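Local structure of conserved domain protein (3FBQ) at residues R17-Y21 / Y209-G213; N23-F27 / S172-F176; V47-G51 / V143-D147; L54-Y58 / V115-W119; G83-K89 / M101-H107. The protein is of unknown function but combines a two-sheet beta sandwich with an eight-stranded beta region, with parts that match uncharacterised families of the E-set clan. One frame throughout, in Å; residues are numbered along the deposited sequence.

The five contacts illustrate how a two-part beta protein is held together by strands and by the loops between them. Contacts 3, 4 and 5 belong to the N-terminal sandwich: contact 4 lies in its core, about 10 Å between centres from contact 3 and about 9 Å from contact 5, and backbone pairs tie them (V143 N to V115 O, 2.7 Å; I56 N to V102 O, 2.8 Å). Contacts 1 and 2, centres about 12 Å apart, join the chain between helix 9-12 and strand 29-37 to the eight-stranded sheet and its loops. L20 CD2 lies 4.0 Å from S175 CB, Y21 CZ 3.6 Å from M101 CE, and P173 CD 3.5 Å from M146 CE. No active site is known.

Contact 1: residues R17-Y21 / Y209-G213; sequences RTGLY and YSGEG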
# COMPACT_ATOMS: atom_id res chain seq x y z
N ARG A 17 12.16 25.65 12.34
CA ARG A 17 11.33 26.78 11.77
C ARG A 17 9.86 26.41 12.05
O ARG A 17 9.41 25.29 11.72
CB ARG A 17 11.60 27.08 10.26
CG ARG A 17 10.69 28.20 9.57
CD ARG A 17 9.43 27.61 8.76
NE ARG A 17 9.20 28.07 7.36
CZ ARG A 17 9.65 29.19 6.75
NH1 ARG A 17 10.39 30.14 7.40
NH2 ARG A 17 9.32 29.39 5.47
N THR A 18 9.15 27.38 12.64
CA THR A 18 8.02 27.16 13.55
C THR A 18 6.97 28.31 13.41
O THR A 18 7.35 29.48 13.08
CB THR A 18 8.54 27.02 15.05
OG1 THR A 18 7.98 25.85 15.69
CG2 THR A 18 8.33 28.34 15.89
N GLY A 19 5.69 27.98 13.65
CA GLY A 19 4.58 28.94 13.60
C GLY A 19 3.28 28.43 12.96
O GLY A 19 2.20 28.70 13.50
N LEU A 20 3.36 27.72 11.83
CA LEU A 20 2.17 27.43 11.07
C LEU A 20 1.07 26.76 11.91
O LEU A 20 -0.10 27.25 11.95
CB LEU A 20 2.47 26.63 9.81
CG LEU A 20 1.51 26.70 8.59
CD1 LEU A 20 1.32 25.36 7.97
CD2 LEU A 20 0.12 27.27 8.83
N TYR A 21 1.44 25.68 12.61
CA TYR A 21 0.43 24.88 13.34
C TYR A 21 -0.03 25.46 14.65
O TYR A 21 -1.01 24.97 15.27
CB TYR A 21 0.84 23.41 13.47
CG TYR A 21 0.81 22.82 12.12
CD1 TYR A 21 -0.40 22.63 11.44
CD2 TYR A 21 1.97 22.52 11.49
CE1 TYR A 21 -0.44 22.12 10.16
CE2 TYR A 21 1.96 22.01 10.21
CZ TYR A 21 0.77 21.82 9.54
OH TYR A 21 0.85 21.32 8.23
N TYR A 209 6.19 35.23 7.39
CA TYR A 209 5.29 34.13 7.57
C TYR A 209 5.96 32.81 7.19
O TYR A 209 6.43 32.62 6.04
CB TYR A 209 4.00 34.40 6.78
CG TYR A 209 3.29 35.59 7.37
CD1 TYR A 209 3.60 36.90 6.95
CD2 TYR A 209 2.35 35.42 8.39
CE1 TYR A 209 2.97 38.00 7.51
CE2 TYR A 209 1.74 36.53 8.99
CZ TYR A 209 2.04 37.80 8.52
OH TYR A 209 1.42 38.88 9.08
N SER A 210 6.03 31.94 8.20
CA SER A 210 6.23 30.50 8.02
C SER A 210 5.04 29.88 7.31
O SER A 210 3.87 30.26 7.53
CB SER A 210 6.41 29.77 9.37
OG SER A 210 7.70 30.03 9.94
N GLY A 211 5.38 28.92 6.44
CA GLY A 211 4.45 28.30 5.54
C GLY A 211 4.99 26.99 5.06
O GLY A 211 6.12 26.68 5.31
N GLU A 212 4.19 26.26 4.30
CA GLU A 212 4.52 24.92 3.85
C GLU A 212 3.77 24.62 2.58
O GLU A 212 2.57 24.70 2.59
CB GLU A 212 3.97 23.97 4.91
CG GLU A 212 4.85 22.83 5.19
CD GLU A 212 4.70 22.36 6.63
OE1 GLU A 212 3.67 21.66 6.94
OE2 GLU A 212 5.62 22.73 7.42
N GLY A 213 4.45 24.22 1.51
CA GLY A 213 3.77 23.82 0.27
C GLY A 213 2.64 22.82 0.56
O GLY A 213 2.66 22.17 1.59
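The loop 17-21 meets residues 209-213 largely through side chains. R17 leaves its backbone with chi1 at t and then turns at chi2 (-96°), bringing CD to 3.2 Å from S210 OG and laying one guanidinium face over S210 CB; R17 NE stays 4.0 Å from G211 O. S210, in the m rotamer, donates from OG to T18 O at 3.2 Å, while the CA-to-CB bond of T18 is directed away and its OG1 bonds D14 O. G19 (phi 140°, psi -43°) adopts a backbone in which a CB would jam against the carbonyl of T18. The loop, which links helices 9-12 and 24-27, crosses the start of strand 208-218 of the eight-stranded antiparallel sheet, the touching parts running 80° apart. L20, t at chi1, sets CD1 4.3 Å from E212 CB. Y21, m at chi1, has a CA-to-CB bond directed sideways, yet its OH donates to E212 OE1 at 3.1 Å; its ring also packs edge-to-face with Y24.

Contact 2: residues N23-F27 / S172-F176; sequences NYKEF and SPVSF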
# COMPACT_ATOMS: atom_id res chain seq x y z
N ASN A 23 -2.05 27.63 15.80
CA ASN A 23 -3.47 27.69 16.19
C ASN A 23 -4.36 26.59 15.73
O ASN A 23 -5.58 26.73 15.79
CB ASN A 23 -4.12 29.00 15.82
CG ASN A 23 -3.27 30.12 16.21
OD1 ASN A 23 -3.01 30.32 17.40
ND2 ASN A 23 -2.77 30.86 15.21
N TYR A 24 -3.78 25.48 15.33
CA TYR A 24 -4.58 24.42 14.76
C TYR A 24 -5.44 23.64 15.79
O TYR A 24 -6.62 23.33 15.54
CB TYR A 24 -3.68 23.51 13.92
CG TYR A 24 -3.57 23.97 12.52
CD1 TYR A 24 -4.09 23.21 11.48
CD2 TYR A 24 -2.98 25.16 12.20
CE1 TYR A 24 -4.00 23.64 10.19
CE2 TYR A 24 -2.92 25.61 10.91
CZ TYR A 24 -3.44 24.84 9.91
OH TYR A 24 -3.37 25.29 8.63
N LYS A 25 -4.89 23.31 16.95
CA LYS A 25 -5.66 22.47 17.86
C LYS A 25 -6.89 23.18 18.30
O LYS A 25 -7.93 22.58 18.49
CB LYS A 25 -4.89 22.05 19.12
CG LYS A 25 -5.60 20.95 19.82
CD LYS A 25 -4.72 20.24 20.77
CE LYS A 25 -5.55 19.39 21.73
NZ LYS A 25 -6.03 18.12 21.07
N GLU A 26 -6.78 24.49 18.49
CA GLU A 26 -7.85 25.17 19.15
C GLU A 26 -9.04 25.24 18.19
O GLU A 26 -10.21 25.27 18.58
CB GLU A 26 -7.39 26.52 19.69
CG GLU A 26 -8.32 27.02 20.76
CD GLU A 26 -7.64 27.92 21.81
OE1 GLU A 26 -8.19 27.97 22.98
OE2 GLU A 26 -6.57 28.56 21.45
N PHE A 27 -8.72 25.21 16.91
CA PHE A 27 -9.73 25.32 15.94
C PHE A 27 -10.08 23.97 15.46
O PHE A 27 -11.00 23.80 14.70
CB PHE A 27 -9.28 26.26 14.83
CG PHE A 27 -9.52 27.67 15.17
CD1 PHE A 27 -10.59 28.36 14.59
CD2 PHE A 27 -8.75 28.30 16.15
CE1 PHE A 27 -10.84 29.68 14.93
CE2 PHE A 27 -8.99 29.59 16.52
CZ PHE A 27 -10.05 30.30 15.92
N SER A 172 -8.17 31.91 6.66
CA SER A 172 -8.95 31.34 7.75
C SER A 172 -8.54 31.99 9.04
O SER A 172 -7.67 32.83 9.06
CB SER A 172 -8.69 29.85 7.91
OG SER A 172 -7.42 29.57 8.51
N PRO A 173 -9.14 31.59 10.15
CA PRO A 173 -8.77 32.24 11.40
C PRO A 173 -7.39 31.82 11.94
O PRO A 173 -6.81 32.49 12.83
CB PRO A 173 -9.86 31.76 12.35
CG PRO A 173 -10.96 31.40 11.48
CD PRO A 173 -10.38 30.83 10.28
N VAL A 174 -6.88 30.76 11.35
CA VAL A 174 -5.83 29.96 11.93
C VAL A 174 -4.63 30.06 10.95
O VAL A 174 -3.46 29.97 11.35
CB VAL A 174 -6.41 28.50 12.05
CG1 VAL A 174 -5.93 27.61 11.02
CG2 VAL A 174 -6.19 27.94 13.38
N SER A 175 -4.93 30.28 9.67
CA SER A 175 -3.92 30.20 8.62
C SER A 175 -4.43 30.90 7.37
O SER A 175 -5.58 31.33 7.31
CB SER A 175 -3.57 28.73 8.33
OG SER A 175 -4.68 28.09 7.69
N PHE A 176 -3.54 31.07 6.40
CA PHE A 176 -3.93 31.64 5.09
C PHE A 176 -3.21 31.00 3.94
O PHE A 176 -2.08 30.57 4.10
CB PHE A 176 -3.78 33.18 5.08
CG PHE A 176 -2.37 33.66 4.86
CD1 PHE A 176 -1.62 34.15 5.93
CD2 PHE A 176 -1.80 33.68 3.61
CE1 PHE A 176 -0.33 34.65 5.76
CE2 PHE A 176 -0.51 34.12 3.43
CZ PHE A 176 0.23 34.64 4.50
O HOH W 1 -1.12 29.86 13.41
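Apolar packing dominates here, with V174 as the most deeply covered residue. Its CG1 sits over the face of the Y24 ring in a CH-pi contact, 4.0 Å from the centroid and 3.6 Å from Y24 CE2, while CG2 reaches F27 CD2 at 3.8 Å. F27 extends the apolar patch with CE1 3.5 Å from P173 CB, so two aromatic residues from the short, weakly bonded helix 24-27 receive a valine and a proline from a loop. Polar links are sparser. S175 OG donates weakly to Y24 OH at 3.2 Å, and a water bridges the backbones, donating to V174 O (3.1 Å) and accepting weakly from N23 N (3.4 Å). Within residues 172-176, S172 OG accepts from V174 N at 3.1 Å, making an ST turn. The bonds to S175 O, from S172 OG (2.8 Å) and S172 N (2.7 Å), close the tight connection of a beta hairpin, here between antiparallel neighbours 162-171 and 175-184, with the helix packed against it.

Contact 3: residues V47-G51 / V143-D147; sequences VISDG and VKSMD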
# COMPACT_ATOMS: atom_id res chain seq x y z
N VAL A 47 -8.93 17.01 14.34
CA VAL A 47 -9.35 17.07 12.95
C VAL A 47 -9.69 18.50 12.54
O VAL A 47 -10.26 19.26 13.32
CB VAL A 47 -10.56 16.16 12.68
CG1 VAL A 47 -11.78 16.67 13.44
CG2 VAL A 47 -10.85 16.08 11.19
N ILE A 48 -9.34 18.86 11.31
CA ILE A 48 -9.54 20.23 10.81
C ILE A 48 -9.36 20.29 9.30
O ILE A 48 -8.61 19.54 8.71
CB ILE A 48 -8.50 21.18 11.40
CG1 ILE A 48 -9.00 22.66 11.36
CG2 ILE A 48 -7.09 20.97 10.71
CD1 ILE A 48 -8.07 23.64 12.05
N SER A 49 -10.02 21.24 8.67
CA SER A 49 -10.10 21.33 7.22
C SER A 49 -10.26 22.78 6.82
O SER A 49 -11.20 23.52 7.25
CB SER A 49 -11.29 20.55 6.70
OG SER A 49 -11.60 21.00 5.41
N ASP A 50 -9.27 23.19 6.03
CA ASP A 50 -9.09 24.53 5.44
C ASP A 50 -10.31 24.82 4.62
O ASP A 50 -10.53 25.95 4.29
CB ASP A 50 -7.94 24.45 4.38
CG ASP A 50 -6.73 25.24 4.74
OD1 ASP A 50 -6.89 26.13 5.59
OD2 ASP A 50 -5.62 25.05 4.17
N GLY A 51 -11.04 23.81 4.16
CA GLY A 51 -11.72 23.97 2.88
C GLY A 51 -10.80 23.52 1.75
O GLY A 51 -11.27 22.98 0.70
N VAL A 143 -15.79 15.82 7.58
CA VAL A 143 -15.59 17.01 8.42
C VAL A 143 -16.11 18.32 7.77
O VAL A 143 -15.89 18.55 6.60
CB VAL A 143 -14.09 17.20 8.80
CG1 VAL A 143 -13.30 17.57 7.58
CG2 VAL A 143 -13.92 18.26 9.85
N LYS A 144 -16.80 19.14 8.56
CA LYS A 144 -17.10 20.51 8.16
C LYS A 144 -15.85 21.38 8.19
O LYS A 144 -15.11 21.39 9.18
CB LYS A 144 -18.18 21.10 9.08
CG LYS A 144 -18.88 22.32 8.49
CD LYS A 144 -20.11 22.69 9.31
CE LYS A 144 -20.43 24.17 9.19
NZ LYS A 144 -21.43 24.44 8.12
N SER A 145 -15.62 22.10 7.10
CA SER A 145 -14.47 23.00 7.00
C SER A 145 -14.66 24.27 7.79
O SER A 145 -15.74 24.83 7.82
CB SER A 145 -14.30 23.42 5.55
OG SER A 145 -14.00 22.32 4.71
N MET A 146 -13.59 24.79 8.38
CA MET A 146 -13.63 26.17 8.82
C MET A 146 -13.86 27.07 7.60
O MET A 146 -13.46 26.71 6.50
CB MET A 146 -12.47 26.56 9.77
CG MET A 146 -11.02 26.46 9.33
SD MET A 146 -9.82 26.78 10.72
CE MET A 146 -11.02 27.61 11.60
N ASP A 147 -14.59 28.18 7.77
CA ASP A 147 -14.74 29.22 6.72
C ASP A 147 -13.47 29.98 6.44
O ASP A 147 -12.68 30.29 7.34
CB ASP A 147 -15.74 30.28 7.17
CG ASP A 147 -17.16 29.99 6.70
OD1 ASP A 147 -17.34 29.75 5.45
OD2 ASP A 147 -18.08 29.99 7.59
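Two hydrogen bonds, both involving S49, fasten the end of one strand to the end of another. The backbone one runs from M146 N to S49 O at 2.9 Å, with an N-H...O angle of 135°, and S145 CA adds a CA-H...O contact to the same oxygen at 3.3 Å. The other joins side chains: S49, with chi1 at t, donates from OG to S145 OG at 2.8 Å, and S145 OG is also hydrogen-bonded to the main-chain K112 O and D113 O. Just past S49 the chain turns at G51 (phi 89°, psi -32°), a conformation that would press a CB against the carbonyl of D50; G51 CA lies 3.4 Å from S145 OG.

Around this polar centre the packing is apolar. V143 CG1 touches S49 CB at 3.7 Å, V143 CG2 meets V47 CG2 at 4.0 Å, and the extended I48 side chain (both chi angles t) brings CD1 to 3.8 Å from M146 SD.

Strand 40-49 belongs to the five-stranded sheet and strand 131-144 is outermost in the three-stranded one, so the contact joins a strand end of one sheet to a strand end of the other. L54 of strand 53-62 packs on V47 and V143, helix 24-27 places F27 on I48 and M146, and D50 touches S175 and I177 of strand 175-184.

Contact 4: residues L54-Y58 / V115-W119; sequences LSITY and VNFRW
W119, L54 and F117 bury the most surface where extended strands 54-58 and 115-119 meet. The strand axes approach to 10.1 Å with their N-to-C directions 45° apart (signed crossing angle -45°), too far for backbone pairing. CA atoms are nearest at L54 and V115 (7.8 Å), diverging to 9.9 Å between I56 and W119. Side chains alternate, so L54, I56 and Y58 face V115, F117 and W119. L54 (chi1 t, chi2 p) places CD2 over the F117 ring, 3.9 Å from its centroid and 23° off the normal, a CH-pi contact; L54 CD2 is 3.6 Å from F117 CG and 4.3 Å from V115 CG1. F117, p at chi1, also has CE1 3.5 Å from I56 CD1. W119 (chi1 t, chi2 27°) reaches over the face of the Y58 ring, W119 CH2 lying 3.5 Å from Y58 CG. Y58 is p at chi1, and its ring meets the six-membered ring of W119 obliquely at 49°, centroids 5.1 Å apart. L76 and V102 adjoin the layer. Such side chains between a five-stranded and a three-stranded antiparallel sheet form the hydrophobic core of a beta sandwich, consistent with the E-set clan.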
# COMPACT_ATOMS: atom_id res chain seq x y z
N LEU A 54 -6.97 19.06 4.50
CA LEU A 54 -7.52 18.39 5.66
C LEU A 54 -6.34 17.86 6.44
O LEU A 54 -5.45 17.22 5.87
CB LEU A 54 -8.40 17.26 5.22
CG LEU A 54 -8.69 16.21 6.27
CD1 LEU A 54 -9.82 16.60 7.27
CD2 LEU A 54 -9.02 14.87 5.54
N SER A 55 -6.27 18.19 7.72
CA SER A 55 -5.12 17.80 8.48
C SER A 55 -5.66 17.06 9.64
O SER A 55 -6.72 17.40 10.22
CB SER A 55 -4.21 18.95 8.91
OG SER A 55 -4.33 20.08 8.04
N ILE A 56 -4.95 16.00 9.95
CA ILE A 56 -5.37 15.04 10.92
C ILE A 56 -4.19 14.66 11.80
O ILE A 56 -3.03 14.59 11.35
CB ILE A 56 -5.87 13.85 10.12
CG1 ILE A 56 -7.35 13.79 10.30
CG2 ILE A 56 -5.03 12.50 10.27
CD1 ILE A 56 -7.85 12.63 9.59
N THR A 57 -4.53 14.37 13.05
CA THR A 57 -3.56 14.13 14.08
C THR A 57 -3.88 12.75 14.65
O THR A 57 -5.06 12.37 14.77
CB THR A 57 -3.70 15.30 15.04
OG1 THR A 57 -2.63 16.24 14.76
CG2 THR A 57 -3.64 14.90 16.41
N TYR A 58 -2.85 11.96 14.95
CA TYR A 58 -3.15 10.63 15.41
C TYR A 58 -2.12 10.12 16.36
O TYR A 58 -1.01 10.64 16.42
CB TYR A 58 -3.27 9.66 14.23
CG TYR A 58 -1.96 9.48 13.52
CD1 TYR A 58 -1.62 10.28 12.40
CD2 TYR A 58 -1.03 8.54 13.97
CE1 TYR A 58 -0.45 10.14 11.78
CE2 TYR A 58 0.19 8.39 13.35
CZ TYR A 58 0.47 9.18 12.24
OH TYR A 58 1.69 9.01 11.63
N VAL A 115 -15.73 17.84 3.90
CA VAL A 115 -14.78 16.91 3.30
C VAL A 115 -15.09 15.52 3.84
O VAL A 115 -14.95 15.30 5.02
CB VAL A 115 -13.30 17.19 3.70
CG1 VAL A 115 -12.35 16.10 3.12
CG2 VAL A 115 -12.84 18.54 3.24
N ASN A 116 -15.48 14.60 2.97
CA ASN A 116 -15.63 13.20 3.33
C ASN A 116 -14.33 12.48 3.11
O ASN A 116 -13.79 12.45 2.00
CB ASN A 116 -16.72 12.56 2.50
CG ASN A 116 -17.98 13.43 2.43
OD1 ASN A 116 -18.67 13.62 3.46
ND2 ASN A 116 -18.30 13.98 1.23
N PHE A 117 -13.79 11.87 4.13
CA PHE A 117 -12.53 11.17 3.82
C PHE A 117 -12.49 9.76 4.39
O PHE A 117 -13.33 9.46 5.24
CB PHE A 117 -11.36 12.01 4.30
CG PHE A 117 -11.36 12.17 5.75
CD1 PHE A 117 -10.65 11.29 6.55
CD2 PHE A 117 -12.16 13.16 6.36
CE1 PHE A 117 -10.65 11.42 7.93
CE2 PHE A 117 -12.18 13.33 7.77
CZ PHE A 117 -11.40 12.46 8.55
N ARG A 118 -11.56 8.92 3.93
CA ARG A 118 -11.37 7.61 4.58
C ARG A 118 -9.93 7.45 4.84
O ARG A 118 -9.08 7.62 3.93
CB ARG A 118 -11.91 6.38 3.80
CG ARG A 118 -13.16 6.71 2.96
CD ARG A 118 -14.38 5.76 3.03
NE ARG A 118 -14.14 4.46 2.41
CZ ARG A 118 -15.07 3.52 2.12
NH1 ARG A 118 -16.38 3.72 2.35
NH2 ARG A 118 -14.68 2.36 1.58
N TRP A 119 -9.63 7.12 6.08
CA TRP A 119 -8.27 6.74 6.44
C TRP A 119 -8.18 5.22 6.55
O TRP A 119 -8.71 4.61 7.47
CB TRP A 119 -7.85 7.43 7.75
CG TRP A 119 -6.39 7.42 7.94
CD1 TRP A 119 -5.44 7.37 6.96
CD2 TRP A 119 -5.69 7.46 9.18
NE1 TRP A 119 -4.19 7.38 7.51
CE2 TRP A 119 -4.30 7.42 8.87
CE3 TRP A 119 -6.09 7.52 10.53
CZ2 TRP A 119 -3.31 7.45 9.85
CZ3 TRP A 119 -5.12 7.58 11.51
CH2 TRP A 119 -3.74 7.53 11.17

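Contact 5: residues G83-K89 / M101-H107; sequences GSSGSGK and MVTTTHH
Residues 84-89 and 101-106 are extended strands running antiparallel, their axes 4.4 Å apart at closest approach and their directions 165° apart. S84 with H106, G86 with T104 and G88 with V102 are non-hydrogen-bonded pairs; the hydrogen-bonded pairs satisfy both of their N-H groups: S85 N to T105 O 2.7 Å and T105 N to S85 O 2.6 Å; S87 N to T103 O 3.2 Å and T103 N to S87 O 3.0 Å; K89 N to M101 O 3.2 Å and M101 N to K89 O 2.9 Å. H107 N adds a bond to G83 O at 3.1 Å. A CB on G86 would clash with T103 O. S84, V102, T104 and H106 point to one face, S85, S87, K89, M101, T103 and T105 to the other.

Most polar side-chain ends find their main partners outside the hairpin. S85 OG (chi1 p) bonds N214 O and accepts a weak bond from NE2 of H107 (chi1 m) at 3.4 Å; K89 NZ bonds L13 O, H106 NE2 bonds N110 O, and H106 O accepts from R52 NH2. S87 OG and S84 OG bond N38 and N138 of the second subunit. Along its other edge, strand 97-106 is backbone-bonded to strand 53-62, V102 with I56 and T104 with L54.

This beta hairpin edges the five-stranded sheet, which G86, S87 and G88 continue by an antiparallel ladder into the second subunit.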
# COMPACT_ATOMS: atom_id res chain seq x y z
N GLY A 83 -7.76 16.22 -8.12
CA GLY A 83 -6.50 15.48 -7.80
C GLY A 83 -6.36 15.48 -6.30
O GLY A 83 -7.21 16.01 -5.58
N SER A 84 -5.27 14.94 -5.80
CA SER A 84 -4.92 15.25 -4.42
C SER A 84 -3.45 15.14 -4.16
O SER A 84 -2.78 14.31 -4.80
CB SER A 84 -5.68 14.35 -3.46
OG SER A 84 -4.96 13.16 -3.27
N SER A 85 -2.95 15.98 -3.25
CA SER A 85 -1.62 15.79 -2.69
C SER A 85 -1.56 15.75 -1.16
O SER A 85 -2.56 15.99 -0.50
CB SER A 85 -0.61 16.76 -3.29
OG SER A 85 -0.91 18.13 -3.13
N GLY A 86 -0.42 15.40 -0.58
CA GLY A 86 -0.38 15.27 0.86
C GLY A 86 1.00 15.08 1.40
O GLY A 86 1.96 15.04 0.64
N SER A 87 1.09 14.94 2.71
CA SER A 87 2.30 14.82 3.48
C SER A 87 1.98 14.05 4.75
O SER A 87 0.82 14.01 5.19
CB SER A 87 2.70 16.20 3.93
OG SER A 87 3.86 16.67 3.25
N GLY A 88 2.98 13.45 5.36
CA GLY A 88 2.81 12.93 6.71
C GLY A 88 4.16 12.88 7.41
O GLY A 88 5.19 12.56 6.77
N LYS A 89 4.12 13.19 8.71
CA LYS A 89 5.16 13.13 9.72
C LYS A 89 4.71 12.17 10.84
O LYS A 89 3.53 12.04 11.16
CB LYS A 89 5.22 14.51 10.45
CG LYS A 89 6.16 15.60 9.95
CD LYS A 89 5.57 16.99 10.34
CE LYS A 89 6.60 18.10 10.13
NZ LYS A 89 7.77 17.98 11.08
N MET A 101 1.01 13.24 12.06
CA MET A 101 0.01 14.10 11.40
C MET A 101 -0.07 13.63 9.97
O MET A 101 0.95 13.36 9.35
CB MET A 101 0.41 15.61 11.49
CG MET A 101 -0.43 16.65 10.65
SD MET A 101 -0.05 18.44 11.01
CE MET A 101 1.60 18.45 10.40
N VAL A 102 -1.27 13.45 9.45
CA VAL A 102 -1.40 13.36 7.97
C VAL A 102 -2.26 14.51 7.37
O VAL A 102 -3.30 14.93 7.94
CB VAL A 102 -1.66 11.93 7.37
CG1 VAL A 102 -1.95 10.80 8.42
CG2 VAL A 102 -2.66 12.00 6.34
N THR A 103 -1.83 14.96 6.20
CA THR A 103 -2.30 16.16 5.56
C THR A 103 -2.75 15.79 4.17
O THR A 103 -1.97 15.23 3.45
CB THR A 103 -1.03 17.02 5.39
OG1 THR A 103 -0.89 17.79 6.56
CG2 THR A 103 -1.03 17.92 4.18
N THR A 104 -3.96 16.11 3.73
CA THR A 104 -4.28 15.93 2.30
C THR A 104 -4.88 17.20 1.65
O THR A 104 -5.72 17.87 2.24
CB THR A 104 -5.17 14.71 2.11
OG1 THR A 104 -4.61 13.64 2.86
CG2 THR A 104 -5.26 14.31 0.65
N THR A 105 -4.42 17.52 0.45
CA THR A 105 -4.90 18.68 -0.26
C THR A 105 -5.61 18.23 -1.53
O THR A 105 -5.01 17.56 -2.37
CB THR A 105 -3.71 19.63 -0.58
OG1 THR A 105 -3.14 19.97 0.68
CG2 THR A 105 -4.17 20.91 -1.18
N HIS A 106 -6.88 18.59 -1.68
CA HIS A 106 -7.58 18.23 -2.88
C HIS A 106 -7.35 19.35 -3.96
O HIS A 106 -6.89 20.45 -3.61
CB HIS A 106 -9.03 18.01 -2.54
CG HIS A 106 -9.81 19.28 -2.46
ND1 HIS A 106 -10.06 19.92 -1.27
CD2 HIS A 106 -10.38 20.04 -3.42
CE1 HIS A 106 -10.76 21.02 -1.50
NE2 HIS A 106 -10.98 21.11 -2.79
N HIS A 107 -7.57 19.07 -5.25
CA HIS A 107 -7.41 20.07 -6.34
C HIS A 107 -8.71 20.22 -7.15
O HIS A 107 -8.74 20.40 -8.36
CB HIS A 107 -6.23 19.75 -7.25
CG HIS A 107 -4.99 19.49 -6.49
ND1 HIS A 107 -4.22 18.35 -6.68
CD2 HIS A 107 -4.40 20.18 -5.49
CE1 HIS A 107 -3.19 18.38 -5.85
NE2 HIS A 107 -3.29 19.47 -5.10